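Long-range contact in putative lipoprotein (Bacteroides ovatus, PDB 3OQQ), which is of unknown function but binds calcium ions in the crystal and is probably an extracellular lipoprotein rich in antiparallel beta strands: residues V205-A210 against R304-E309. Residues are numbered along the deposited sequence; the frame is centred on the assembly and turned at random.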
ATOM      1  N   VAL A 205     -17.050  -5.680   8.414  1.00 22.11           N
ATOM      2  CA  VAL A 205     -16.865  -4.238   8.550  1.00 20.53           C
ATOM      3  C   VAL A 205     -18.136  -3.589   9.069  1.00 26.60           C
ATOM      4  O   VAL A 205     -19.167  -3.644   8.416  1.00 26.06           O
ATOM      5  CB  VAL A 205     -16.409  -3.609   7.204  1.00 22.13           C
ATOM      6  CG1 VAL A 205     -16.235  -2.103   7.336  1.00 21.09           C
ATOM      7  CG2 VAL A 205     -15.124  -4.268   6.700  1.00 21.37           C
ATOM      8  N   ASP A 206     -18.032  -2.941  10.222  1.00 25.66           N
ATOM      9  CA  ASP A 206     -19.150  -2.274  10.898  1.00 26.14           C
ATOM     10  C   ASP A 206     -19.263  -0.835  10.408  1.00 28.43           C
ATOM     11  O   ASP A 206     -20.306  -0.464   9.878  1.00 26.67           O
ATOM     12  CB  ASP A 206     -18.933  -2.327  12.435  1.00 27.91           C
ATOM     13  CG  ASP A 206     -19.980  -1.657  13.320  1.00 39.31           C
ATOM     14  OD1 ASP A 206     -21.005  -1.184  12.786  1.00 40.69           O
ATOM     15  OD2 ASP A 206     -19.762  -1.591  14.542  1.00 45.48           O
ATOM     16  N   ARG A 207     -18.187  -0.045  10.576  1.00 24.04           N
ATOM     17  CA  ARG A 207     -18.133   1.377  10.235  1.00 22.92           C
ATOM     18  C   ARG A 207     -17.050   1.705   9.271  1.00 26.02           C
ATOM     19  O   ARG A 207     -15.966   1.103   9.293  1.00 25.64           O
ATOM     20  CB  ARG A 207     -17.891   2.269  11.491  1.00 23.67           C
ATOM     21  CG  ARG A 207     -18.795   2.046  12.700  1.00 34.03           C
ATOM     22  CD  ARG A 207     -20.208   2.448  12.388  1.00 39.90           C
ATOM     23  NE  ARG A 207     -21.148   2.133  13.458  1.00 46.90           N
ATOM     24  CZ  ARG A 207     -21.840   3.044  14.136  1.00 59.15           C
ATOM     25  NH1 ARG A 207     -21.683   4.337  13.875  1.00 40.77           N
ATOM     26  NH2 ARG A 207     -22.692   2.669  15.082  1.00 48.07           N
ATOM     27  N   ILE A 208     -17.307   2.758   8.484  1.00 23.04           N
ATOM     28  CA  ILE A 208     -16.344   3.342   7.553  1.00 21.33           C
ATOM     29  C   ILE A 208     -16.146   4.813   7.915  1.00 25.86           C
ATOM     30  O   ILE A 208     -17.133   5.549   8.037  1.00 24.01           O
ATOM     31  CB  ILE A 208     -16.839   3.221   6.079  1.00 23.52           C
ATOM     32  CG1 ILE A 208     -16.990   1.760   5.615  1.00 23.48           C
ATOM     33  CG2 ILE A 208     -15.970   4.047   5.103  1.00 23.50           C
ATOM     34  CD1 ILE A 208     -17.856   1.592   4.408  1.00 22.37           C
ATOM     35  N   THR A 209     -14.883   5.259   8.004  1.00 23.82           N
ATOM     36  CA  THR A 209     -14.547   6.674   8.116  1.00 23.18           C
ATOM     37  C   THR A 209     -13.739   6.963   6.868  1.00 24.91           C
ATOM     38  O   THR A 209     -12.783   6.246   6.603  1.00 24.71           O
ATOM     39  CB  THR A 209     -13.871   7.033   9.430  1.00 28.64           C
ATOM     40  OG1 THR A 209     -14.846   6.947  10.466  1.00 27.98           O
ATOM     41  CG2 THR A 209     -13.270   8.451   9.416  1.00 23.50           C
ATOM     42  N   ALA A 210     -14.168   7.936   6.045  1.00 21.47           N
ATOM     43  CA  ALA A 210     -13.436   8.234   4.812  1.00 19.60           C
ATOM     44  C   ALA A 210     -13.145   9.719   4.750  1.00 22.33           C
ATOM     45  O   ALA A 210     -14.050  10.514   4.991  1.00 20.73           O
ATOM     46  CB  ALA A 210     -14.234   7.776   3.596  1.00 20.16           C
ATOM     47  N   ARG A 304     -10.640   4.512   7.379  1.00 20.60           N
ATOM     48  CA  ARG A 304     -10.643   3.749   8.613  1.00 21.63           C
ATOM     49  C   ARG A 304     -11.824   2.788   8.551  1.00 26.53           C
ATOM     50  O   ARG A 304     -12.968   3.225   8.373  1.00 25.50           O
ATOM     51  CB  ARG A 304     -10.733   4.686   9.824  1.00 25.20           C
ATOM     52  CG  ARG A 304     -10.602   3.980  11.164  1.00 36.79           C
ATOM     53  CD  ARG A 304     -10.766   4.980  12.272  1.00 46.21           C
ATOM     54  NE  ARG A 304     -10.851   4.350  13.590  1.00 47.24           N
ATOM     55  CZ  ARG A 304     -11.634   4.789  14.567  1.00 60.17           C
ATOM     56  NH1 ARG A 304     -12.424   5.837  14.374  1.00 39.08           N
ATOM     57  NH2 ARG A 304     -11.645   4.175  15.744  1.00 53.06           N
ATOM     58  N   LEU A 305     -11.552   1.486   8.613  1.00 23.88           N
ATOM     59  CA  LEU A 305     -12.612   0.468   8.609  1.00 23.64           C
ATOM     60  C   LEU A 305     -12.621  -0.206   9.968  1.00 27.81           C
ATOM     61  O   LEU A 305     -11.599  -0.766  10.363  1.00 26.31           O
ATOM     62  CB  LEU A 305     -12.427  -0.569   7.491  1.00 23.46           C
ATOM     63  CG  LEU A 305     -12.219  -0.033   6.079  1.00 27.88           C
ATOM     64  CD1 LEU A 305     -11.742  -1.107   5.197  1.00 28.83           C
ATOM     65  CD2 LEU A 305     -13.494   0.554   5.495  1.00 26.11           C
ATOM     66  N   ILE A 306     -13.743  -0.096  10.705  1.00 24.10           N
ATOM     67  CA  ILE A 306     -13.872  -0.645  12.057  1.00 24.51           C
ATOM     68  C   ILE A 306     -14.621  -1.957  11.943  1.00 30.89           C
ATOM     69  O   ILE A 306     -15.757  -2.000  11.420  1.00 31.55           O
ATOM     70  CB  ILE A 306     -14.534   0.366  13.043  1.00 27.90           C
ATOM     71  CG1 ILE A 306     -13.723   1.684  13.100  1.00 29.64           C
ATOM     72  CG2 ILE A 306     -14.655  -0.211  14.465  1.00 28.99           C
ATOM     73  CD1 ILE A 306     -14.419   2.881  12.441  1.00 45.78           C
ATOM     74  N   GLY A 307     -13.957  -3.022  12.389  1.00 26.53           N
ATOM     75  CA  GLY A 307     -14.517  -4.364  12.340  1.00 27.16           C
ATOM     76  C   GLY A 307     -15.715  -4.564  13.247  1.00 32.44           C
ATOM     77  O   GLY A 307     -15.820  -3.915  14.291  1.00 31.15           O
ATOM     78  N   LYS A 308     -16.632  -5.467  12.841  1.00 32.90           N
ATOM     79  CA  LYS A 308     -17.831  -5.837  13.592  1.00 35.66           C
ATOM     80  C   LYS A 308     -17.429  -6.409  14.941  1.00 45.81           C
ATOM     81  O   LYS A 308     -16.487  -7.206  15.040  1.00 45.36           O
ATOM     82  CB  LYS A 308     -18.670  -6.888  12.833  1.00 39.35           C
ATOM     83  CG  LYS A 308     -19.567  -6.347  11.747  1.00 58.30           C
ATOM     84  CD  LYS A 308     -21.016  -6.265  12.187  1.00 68.26           C
ATOM     85  CE  LYS A 308     -21.959  -6.121  11.014  1.00 80.99           C
ATOM     86  NZ  LYS A 308     -21.782  -4.830  10.289  1.00 85.93           N
ATOM     87  N   GLU A 309     -18.110  -5.970  15.978  1.00 47.08           N
ATOM     88  CA  GLU A 309     -17.876  -6.448  17.336  1.00 48.84           C
ATOM     89  C   GLU A 309     -18.874  -7.574  17.598  1.00 53.91           C
ATOM     90  O   GLU A 309     -19.913  -7.633  16.939  1.00 51.98           O
ATOM     91  CB  GLU A 309     -18.071  -5.272  18.302  1.00 50.57           C
ATOM     92  CG  GLU A 309     -17.153  -5.245  19.504  1.00 60.72           C
ATOM     93  CD  GLU A 309     -17.434  -4.034  20.371  1.00 84.56           C
ATOM     94  OE1 GLU A 309     -16.909  -2.939  20.057  1.00 67.37           O
ATOM     95  OE2 GLU A 309     -18.237  -4.160  21.323  1.00 90.07           O
TER
HETATM   96  O   HOH W   1     -21.534  -4.755   7.628  1.00 35.92           O
HETATM   97  O   HOH W   2     -20.079  -3.897  15.675  1.00 42.42           O
HETATM   98  O   HOH W   3     -17.555  -2.287  15.742  1.00 42.57           O
HETATM   99  O   HOH W   4     -13.335   7.710  12.672  1.00 37.13           O
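K308 turns its CG beside its own backbone N (chi1 -81°) and bends again at chi2 and chi4. CG packs against the peptide between V205 and D206, and NZ reaches V205 O in a weak bond of 3.4 Å. A water joins the same two atoms, and V205 O also accepts from K261. D206 sets CG anti to its backbone N (chi1 179°), beside its own carbonyl carbon. From there OD2 takes two waters, one leading to G307 O and the other to E309 N. OD1 makes a salt bridge with R207 NE, its hydrogen bond weak at 3.4 Å; R207 NH1 bonds L229 O. OD1 also lies 4.5 Å from K308 NZ, too far for a salt bridge but probably still attracted to it.

The strands 205-210 and 304-307 run antiparallel, joined by backbone hydrogen bonds. At D206 and R207, both facing I306, a classic beta bulge shifts the register by one. I306 O accepts both D206 N at 2.7 Å and R207 N at 3.2 Å. R207 CB rests on I306 CD1 at 3.7 Å. I306 CD1 also lies over one face of the R304 guanidinium, toward its rim. R304 is paired with E175, and a water links its NH1 to T209 OG1, which also bonds L229 N. On the other face of the sheet, I208 CG1 lies alongside L305 CD2 at 3.7 Å, against V259.

An alanine at K308 would probably cost V205 O its weak bond from NZ, though not that from K261, deprive the bridging water of its K308 donor and open a gap beside the V205-D206 peptide. The chemistry is thus divided: apolar packing by I208 and L305, mixed contacts on the R207 face, and charges and water at the bulge, where I306 O holds the pairing.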